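PDB 2QLK: fiber from Human adenovirus 35, which forms the trimeric head of the adenovirus fibre, which probably attaches the virus to host cells by binding the receptor CD46. Local coordinates for residues A[47-52]-A[179-184]. Residues are numbered along the deposited sequence; the frame is centred on the assembly and turned at random.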
# COMPACT_ATOMS: atom_id res chain seq x y z
N LEU A 47 -1.51 -18.60 8.27
CA LEU A 47 -1.92 -17.31 7.78
C LEU A 47 -1.84 -16.25 8.87
O LEU A 47 -2.41 -16.40 9.95
CB LEU A 47 -3.34 -17.41 7.24
CG LEU A 47 -3.96 -16.06 6.86
CD1 LEU A 47 -3.49 -15.65 5.43
CD2 LEU A 47 -5.51 -16.17 6.92
N THR A 48 -1.11 -15.18 8.58
CA THR A 48 -0.99 -14.05 9.50
C THR A 48 -1.82 -12.94 8.85
O THR A 48 -1.48 -12.42 7.77
CB THR A 48 0.46 -13.56 9.63
OG1 THR A 48 1.27 -14.60 10.19
CG2 THR A 48 0.54 -12.29 10.51
N LEU A 49 -2.91 -12.59 9.51
CA LEU A 49 -3.79 -11.57 9.03
C LEU A 49 -3.98 -10.59 10.17
O LEU A 49 -4.31 -11.01 11.28
CB LEU A 49 -5.14 -12.16 8.68
CG LEU A 49 -6.25 -11.16 8.36
CD1 LEU A 49 -5.95 -10.39 7.06
CD2 LEU A 49 -7.54 -11.95 8.21
N VAL A 50 -3.75 -9.31 9.90
CA VAL A 50 -3.94 -8.28 10.88
C VAL A 50 -4.88 -7.23 10.29
O VAL A 50 -4.62 -6.66 9.24
CB VAL A 50 -2.60 -7.67 11.24
CG1 VAL A 50 -2.76 -6.70 12.43
CG2 VAL A 50 -1.62 -8.80 11.60
N LEU A 51 -6.00 -7.01 10.98
CA LEU A 51 -7.00 -6.03 10.57
C LEU A 51 -7.08 -4.95 11.65
O LEU A 51 -7.33 -5.24 12.83
CB LEU A 51 -8.36 -6.70 10.40
CG LEU A 51 -8.46 -7.83 9.39
CD1 LEU A 51 -9.81 -8.50 9.49
CD2 LEU A 51 -8.30 -7.25 7.97
N VAL A 52 -6.85 -3.70 11.25
CA VAL A 52 -6.90 -2.57 12.17
C VAL A 52 -8.00 -1.58 11.77
O VAL A 52 -8.05 -1.13 10.61
CB VAL A 52 -5.55 -1.81 12.19
CG1 VAL A 52 -5.71 -0.50 12.96
CG2 VAL A 52 -4.46 -2.68 12.80
N ILE A 179 -14.44 -12.52 3.10
CA ILE A 179 -13.15 -12.01 2.68
C ILE A 179 -12.44 -13.24 2.13
O ILE A 179 -12.24 -14.23 2.85
CB ILE A 179 -12.33 -11.48 3.87
CG1 ILE A 179 -13.07 -10.32 4.53
CG2 ILE A 179 -10.94 -11.03 3.38
CD1 ILE A 179 -12.28 -9.64 5.64
N GLN A 180 -12.11 -13.18 0.84
CA GLN A 180 -11.43 -14.26 0.16
C GLN A 180 -10.07 -13.78 -0.36
O GLN A 180 -10.00 -12.76 -1.03
CB GLN A 180 -12.24 -14.75 -1.04
CG GLN A 180 -11.61 -15.96 -1.71
CD GLN A 180 -12.40 -16.45 -2.92
OE1 GLN A 180 -12.25 -15.93 -4.03
NE2 GLN A 180 -13.23 -17.45 -2.71
N PHE A 181 -9.02 -14.53 -0.05
CA PHE A 181 -7.67 -14.15 -0.49
C PHE A 181 -7.26 -15.15 -1.53
O PHE A 181 -7.50 -16.35 -1.38
CB PHE A 181 -6.66 -14.26 0.68
CG PHE A 181 -6.88 -13.28 1.80
CD1 PHE A 181 -6.43 -11.95 1.69
CD2 PHE A 181 -7.57 -13.66 2.94
CE1 PHE A 181 -6.67 -11.02 2.72
CE2 PHE A 181 -7.82 -12.74 3.97
CZ PHE A 181 -7.37 -11.42 3.86
N GLU A 182 -6.63 -14.68 -2.60
CA GLU A 182 -6.14 -15.60 -3.59
C GLU A 182 -4.78 -15.17 -4.13
O GLU A 182 -4.61 -14.02 -4.53
CB GLU A 182 -7.15 -15.76 -4.73
CG GLU A 182 -6.74 -16.82 -5.71
CD GLU A 182 -7.88 -17.23 -6.63
OE1 GLU A 182 -8.81 -17.92 -6.14
OE2 GLU A 182 -7.85 -16.86 -7.83
N TRP A 183 -3.80 -16.07 -4.08
CA TRP A 183 -2.45 -15.81 -4.60
C TRP A 183 -2.26 -16.68 -5.84
O TRP A 183 -2.62 -17.85 -5.84
CB TRP A 183 -1.37 -16.20 -3.61
CG TRP A 183 -1.31 -15.36 -2.38
CD1 TRP A 183 -0.48 -14.31 -2.15
CD2 TRP A 183 -2.09 -15.53 -1.19
NE1 TRP A 183 -0.69 -13.80 -0.87
CE2 TRP A 183 -1.67 -14.53 -0.27
CE3 TRP A 183 -3.11 -16.43 -0.82
CZ2 TRP A 183 -2.23 -14.42 1.02
CZ3 TRP A 183 -3.66 -16.31 0.46
CH2 TRP A 183 -3.22 -15.31 1.36
N ASN A 184 -1.67 -16.11 -6.87
CA ASN A 184 -1.46 -16.83 -8.10
C ASN A 184 -0.03 -16.66 -8.60
O ASN A 184 0.48 -15.55 -8.74
CB ASN A 184 -2.43 -16.32 -9.16
CG ASN A 184 -2.30 -17.07 -10.47
OD1 ASN A 184 -2.78 -18.20 -10.61
ND2 ASN A 184 -1.63 -16.45 -11.43
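L49 reaches the far end of the F181 ring with one methyl: its CD1 lies 3.6 Å from CZ, the ring atom most distant from the F181 backbone. The leucine comes in obliquely. Two residues earlier on the strand, L47 repeats the approach more loosely on W183, its CD1 standing 4.1 Å from CH2 on the six-membered part of the indole. In both leucines CG is anti to the backbone N (chi1 172° in L47, 171° in L49), and a CD1 methyl leads toward the aromatic residue. F181 and W183 share a different setting, CG anti to the carbonyl carbon (chi1 -66° in F181), which carries both rings across the gap. The backbones stay well apart, the nearest CA atoms, those of L47 and F181, being 10.6 Å from each other. Such spacing belongs to the two facing antiparallel sheets of the fibre knob's beta-sandwich: strand 45-54 lies in one, strand 177-186 in the other, and the side chains meet between them, close to the centre of the chain. I179 and L51 also point into this layer, and both touch Y207. F205 packs on F181 from strand 203-208, while L64 and L84 reach W183 from strands of the two different sheets. Alternate residues face outward: Q180 and E182 lie against strand 79-88, where E182 OE1 is hydrogen-bonded to Q83 NE2, whereas T48 and V50 pack on I208 and L57 of a neighbouring subunit of the trimer.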